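Long-range contacts in regulator of nonsense transcripts 2 (Homo sapiens, PDB 4CEK), which takes part in nonsense-mediated mRNA decay as the factor UPF2, here represented by the second of its three MIF4G domains: residues 123-128 with 170-175; 196-201 with 215-220. One frame throughout, in Å; residues are numbered along the deposited sequence.

Both interactions belong to one all-helical MIF4G domain, and their centres lie about 18 Å apart. They follow each other along the chain: interaction 1 closes before interaction 2 opens. Helix 169-179 supplies the second half of interaction 1, and the next helix in the chain, 185-203, supplies the first half of interaction 2. Tyr172 and Phe219 join the two sites directly, with Tyr172 CB 3.9 Å from Phe219 CZ. Both are buried, but their chemistry differs. Interaction 1 is mainly apolar and sets a 3-10 turn against a later helix; interaction 2 pairs two helices through a polar network with an apolar flank.

Interaction 1: 123-128 with 170-175; sequences QQLPNC and PFYARL
In this all-helical MIF4G domain, the last part of the chain on helix 110-124 runs into a 3-10 turn that packs against helix 169-179. This short segment, 125-127, brings the chain round to face the later helix. Leu125 makes two separate contacts. Leu125 CB lies 3.4 Å from Tyr172 OH. Leu125 CD2 meets Leu175 CD2 tip to tip, 3.9 Å apart. Leu154 and Leu158 of helix 148-159 also pack on Leu125, so its side chain packs between helices 148-159 and 169-179. Pro126 follows and crosses the Tyr172 side chain obliquely. Pro126 CD is 3.8 Å from Tyr172 OH. The backbone N of Pro126 lies near the plane of the Tyr172 ring, at the edge, and has no hydrogen to share with the hydroxyl. Tyr172 has CG anti to its carbonyl carbon (chi1 -76°), and the ring carries the hydroxyl across to the turn. An alanine here would remove the ring and hydroxyl and would probably loosen the packing around Leu125 and Pro126. Leu158 of helix 148-159 also packs on the Tyr172 side chain. Cys128 closes the turn, with its backbone N hydrogen-bonded to Leu125 O at 2.9 Å. Cys128 O lies 3.8 Å from Phe171 CB.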
# COMPACT_ATOMS: atom_id res chain seq x y z
N GLN A 123 17.03 -7.61 -4.92
CA GLN A 123 17.22 -8.58 -3.83
C GLN A 123 17.66 -7.93 -2.50
O GLN A 123 17.61 -8.58 -1.46
CB GLN A 123 18.16 -9.71 -4.27
CG GLN A 123 17.49 -10.67 -5.27
CD GLN A 123 18.43 -11.71 -5.89
OE1 GLN A 123 19.40 -11.37 -6.58
NE2 GLN A 123 18.13 -12.99 -5.66
N GLN A 124 18.04 -6.66 -2.54
CA GLN A 124 18.49 -5.90 -1.35
C GLN A 124 17.37 -5.02 -0.73
O GLN A 124 17.45 -4.62 0.44
CB GLN A 124 19.73 -5.06 -1.75
CG GLN A 124 19.92 -3.70 -1.10
CD GLN A 124 19.15 -2.54 -1.78
OE1 GLN A 124 19.15 -1.41 -1.28
NE2 GLN A 124 18.50 -2.81 -2.92
N LEU A 125 16.33 -4.73 -1.52
CA LEU A 125 15.19 -3.94 -1.08
C LEU A 125 14.63 -4.36 0.28
O LEU A 125 14.37 -3.48 1.12
CB LEU A 125 14.07 -3.94 -2.14
CG LEU A 125 14.17 -2.81 -3.16
CD1 LEU A 125 13.03 -2.87 -4.17
CD2 LEU A 125 14.24 -1.47 -2.42
N PRO A 126 14.44 -5.68 0.50
CA PRO A 126 13.92 -6.17 1.77
C PRO A 126 14.78 -5.84 2.97
O PRO A 126 14.33 -6.06 4.11
CB PRO A 126 13.88 -7.69 1.58
CG PRO A 126 13.87 -7.90 0.10
CD PRO A 126 14.66 -6.77 -0.46
N ASN A 127 16.00 -5.35 2.73
CA ASN A 127 16.87 -4.90 3.83
C ASN A 127 16.80 -3.42 4.09
O ASN A 127 17.41 -2.97 5.04
CB ASN A 127 18.34 -5.26 3.55
CG ASN A 127 18.56 -6.76 3.42
OD1 ASN A 127 17.70 -7.56 3.76
ND2 ASN A 127 19.71 -7.13 2.90
N CYS A 128 16.07 -2.66 3.27
CA CYS A 128 16.01 -1.20 3.45
C CYS A 128 14.96 -0.86 4.48
O CYS A 128 13.93 -0.29 4.17
CB CYS A 128 15.76 -0.48 2.12
SG CYS A 128 17.10 -0.72 0.91
N PRO A 170 5.72 0.53 4.66
CA PRO A 170 5.85 2.00 4.68
C PRO A 170 7.06 2.50 3.89
O PRO A 170 7.05 3.62 3.35
CB PRO A 170 6.07 2.33 6.18
CG PRO A 170 5.60 1.12 6.91
CD PRO A 170 5.73 -0.06 6.01
N PHE A 171 8.12 1.69 3.87
CA PHE A 171 9.35 2.07 3.18
C PHE A 171 9.12 1.94 1.66
O PHE A 171 9.38 2.89 0.88
CB PHE A 171 10.53 1.25 3.74
CG PHE A 171 10.72 1.44 5.24
CD1 PHE A 171 11.08 2.67 5.76
CD2 PHE A 171 10.45 0.39 6.13
CE1 PHE A 171 11.17 2.87 7.15
CE2 PHE A 171 10.56 0.57 7.52
CZ PHE A 171 10.92 1.81 8.02
N TYR A 172 8.55 0.80 1.27
CA TYR A 172 8.14 0.59 -0.09
C TYR A 172 7.23 1.69 -0.62
O TYR A 172 7.42 2.17 -1.73
CB TYR A 172 7.54 -0.77 -0.26
CG TYR A 172 8.57 -1.87 -0.27
CD1 TYR A 172 9.90 -1.65 0.14
CD2 TYR A 172 8.22 -3.14 -0.70
CE1 TYR A 172 10.84 -2.68 0.11
CE2 TYR A 172 9.14 -4.17 -0.73
CZ TYR A 172 10.45 -3.95 -0.34
OH TYR A 172 11.34 -5.01 -0.40
N ALA A 173 6.29 2.15 0.18
CA ALA A 173 5.49 3.30 -0.22
C ALA A 173 6.34 4.58 -0.35
O ALA A 173 6.07 5.42 -1.21
CB ALA A 173 4.33 3.53 0.74
N ARG A 174 7.29 4.78 0.55
CA ARG A 174 8.15 5.98 0.49
C ARG A 174 8.97 6.00 -0.82
O ARG A 174 9.04 7.03 -1.49
CB ARG A 174 9.10 6.08 1.69
CG ARG A 174 9.55 7.52 1.97
CD ARG A 174 10.45 7.61 3.18
NE ARG A 174 11.45 8.68 3.07
CZ ARG A 174 11.30 9.95 3.43
NH1 ARG A 174 10.16 10.38 3.96
NH2 ARG A 174 12.30 10.81 3.28
N LEU A 175 9.56 4.87 -1.17
CA LEU A 175 10.28 4.68 -2.43
C LEU A 175 9.42 5.16 -3.59
O LEU A 175 9.80 6.07 -4.32
CB LEU A 175 10.65 3.20 -2.63
CG LEU A 175 11.62 2.86 -3.78
CD1 LEU A 175 12.92 3.67 -3.67
CD2 LEU A 175 11.91 1.38 -3.75

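Interaction 2: 196-201 with 215-220; sequences GDFRFH and KTVRFI
A bridging water is the best-held polar atom, with three hydrogen bonds. It donates to Asp197 OD2 at 2.6 Å and accepts from Lys215 NZ at 2.8 Å. The third bond joins the water oxygen to Thr216 OG1 at 2.6 Å. The water therefore bridges two oppositely charged groups that do not touch. Thr216 OG1 comes next, with two partners: the water and His201 NE2. His201 NE2 lies 3.3 Å from Thr216 OG1, and either atom could be the donor. The two side chains meet tip to tip. His201 CG is anti to the carbonyl carbon (chi1 -65°), which helps turn NE2 to the threonine hydroxyl. Asp197 O lies over one face of the His201 ring, offset toward the rim. Beside this network lies an apolar patch. Phe198 has CG anti to its backbone N (chi1 -180°), which sets the ring edge toward Val217. Val217 CG2 lies in the ring plane, 3.8 Å from Phe198 CE1. Ile220 CD1 packs on Phe198 CB at 4.0 Å. Helices 185-203 and 210-225 are thus joined as neighbours in the helical MIF4G fold, with local axes 9.9 Å apart at 138°. Lys215 would probably ease the burial of Asp197 through the water and might favour its ionised form, while the nearby Asp88 carboxylate would oppose this.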
# COMPACT_ATOMS: atom_id res chain seq x y z
N GLY A 196 -6.58 -3.90 -8.57
CA GLY A 196 -7.11 -5.15 -9.14
C GLY A 196 -7.12 -6.28 -8.13
O GLY A 196 -8.07 -7.03 -8.03
N ASP A 197 -6.08 -6.37 -7.31
CA ASP A 197 -6.01 -7.41 -6.28
C ASP A 197 -7.05 -7.14 -5.18
O ASP A 197 -7.73 -8.08 -4.70
CB ASP A 197 -4.61 -7.46 -5.72
CG ASP A 197 -4.25 -8.79 -5.16
OD1 ASP A 197 -4.93 -9.78 -5.44
OD2 ASP A 197 -3.29 -8.83 -4.40
N PHE A 198 -7.27 -5.86 -4.85
CA PHE A 198 -8.31 -5.48 -3.92
C PHE A 198 -9.67 -5.95 -4.41
O PHE A 198 -10.39 -6.61 -3.67
CB PHE A 198 -8.31 -3.97 -3.70
CG PHE A 198 -9.38 -3.50 -2.74
CD1 PHE A 198 -9.19 -3.60 -1.37
CD2 PHE A 198 -10.57 -3.01 -3.19
CE1 PHE A 198 -10.16 -3.15 -0.48
CE2 PHE A 198 -11.57 -2.59 -2.32
CZ PHE A 198 -11.35 -2.66 -0.95
N ARG A 199 -10.01 -5.63 -5.65
CA ARG A 199 -11.27 -6.06 -6.30
C ARG A 199 -11.44 -7.55 -6.21
O ARG A 199 -12.48 -8.05 -5.80
CB ARG A 199 -11.25 -5.69 -7.76
CG ARG A 199 -12.37 -4.82 -8.27
CD ARG A 199 -12.08 -4.41 -9.72
NE ARG A 199 -11.46 -3.10 -9.77
CZ ARG A 199 -10.35 -2.76 -10.42
NH1 ARG A 199 -9.68 -3.61 -11.18
NH2 ARG A 199 -9.93 -1.49 -10.33
N PHE A 200 -10.39 -8.26 -6.57
CA PHE A 200 -10.35 -9.72 -6.46
C PHE A 200 -10.66 -10.22 -5.03
O PHE A 200 -11.56 -11.06 -4.86
CB PHE A 200 -8.96 -10.20 -6.93
CG PHE A 200 -8.79 -11.67 -6.90
CD1 PHE A 200 -9.43 -12.48 -7.83
CD2 PHE A 200 -7.98 -12.27 -5.93
CE1 PHE A 200 -9.28 -13.86 -7.79
CE2 PHE A 200 -7.83 -13.65 -5.87
CZ PHE A 200 -8.48 -14.44 -6.81
N HIS A 201 -9.99 -9.66 -4.02
CA HIS A 201 -10.27 -10.00 -2.61
C HIS A 201 -11.66 -9.69 -2.15
O HIS A 201 -12.21 -10.43 -1.33
CB HIS A 201 -9.31 -9.30 -1.66
CG HIS A 201 -7.87 -9.74 -1.80
ND1 HIS A 201 -7.53 -11.01 -2.02
CD2 HIS A 201 -6.69 -9.02 -1.73
CE1 HIS A 201 -6.19 -11.11 -2.09
NE2 HIS A 201 -5.68 -9.88 -1.92
N LYS A 215 -2.35 -7.65 3.83
CA LYS A 215 -1.18 -7.11 3.16
C LYS A 215 -1.62 -6.14 2.05
O LYS A 215 -1.12 -5.02 1.98
CB LYS A 215 -0.32 -8.21 2.52
CG LYS A 215 0.98 -7.70 1.86
CD LYS A 215 1.43 -8.47 0.60
CE LYS A 215 0.54 -8.21 -0.61
NZ LYS A 215 1.01 -7.21 -1.64
N THR A 216 -2.53 -6.57 1.18
CA THR A 216 -2.98 -5.71 0.08
C THR A 216 -3.55 -4.42 0.64
O THR A 216 -3.19 -3.35 0.19
CB THR A 216 -4.05 -6.38 -0.79
OG1 THR A 216 -3.50 -7.50 -1.48
CG2 THR A 216 -4.58 -5.41 -1.81
N VAL A 217 -4.43 -4.53 1.63
CA VAL A 217 -5.13 -3.38 2.18
C VAL A 217 -4.17 -2.49 2.95
O VAL A 217 -4.28 -1.28 2.85
CB VAL A 217 -6.34 -3.79 3.06
CG1 VAL A 217 -6.64 -2.74 4.11
CG2 VAL A 217 -7.57 -4.02 2.20
N ARG A 218 -3.20 -3.06 3.66
CA ARG A 218 -2.17 -2.22 4.32
C ARG A 218 -1.31 -1.42 3.33
O ARG A 218 -1.01 -0.24 3.58
CB ARG A 218 -1.24 -3.05 5.21
CG ARG A 218 -1.89 -3.56 6.49
CD ARG A 218 -0.87 -4.17 7.43
NE ARG A 218 -1.41 -5.33 8.14
CZ ARG A 218 -1.95 -5.32 9.36
NH1 ARG A 218 -2.03 -4.19 10.06
NH2 ARG A 218 -2.41 -6.45 9.89
N PHE A 219 -0.94 -2.05 2.21
CA PHE A 219 -0.13 -1.40 1.17
C PHE A 219 -0.91 -0.23 0.59
O PHE A 219 -0.41 0.86 0.56
CB PHE A 219 0.27 -2.41 0.07
CG PHE A 219 1.62 -2.13 -0.58
CD1 PHE A 219 2.26 -0.87 -0.50
CD2 PHE A 219 2.28 -3.17 -1.28
CE1 PHE A 219 3.49 -0.65 -1.10
CE2 PHE A 219 3.51 -2.92 -1.91
CZ PHE A 219 4.12 -1.67 -1.81
N ILE A 220 -2.19 -0.41 0.29
CA ILE A 220 -3.03 0.70 -0.15
C ILE A 220 -3.08 1.83 0.89
O ILE A 220 -3.06 3.06 0.55
CB ILE A 220 -4.46 0.23 -0.49
CG1 ILE A 220 -4.40 -0.66 -1.75
CG2 ILE A 220 -5.35 1.44 -0.69
CD1 ILE A 220 -5.66 -1.43 -2.15
O HOH W 1 -1.41 -7.58 -3.02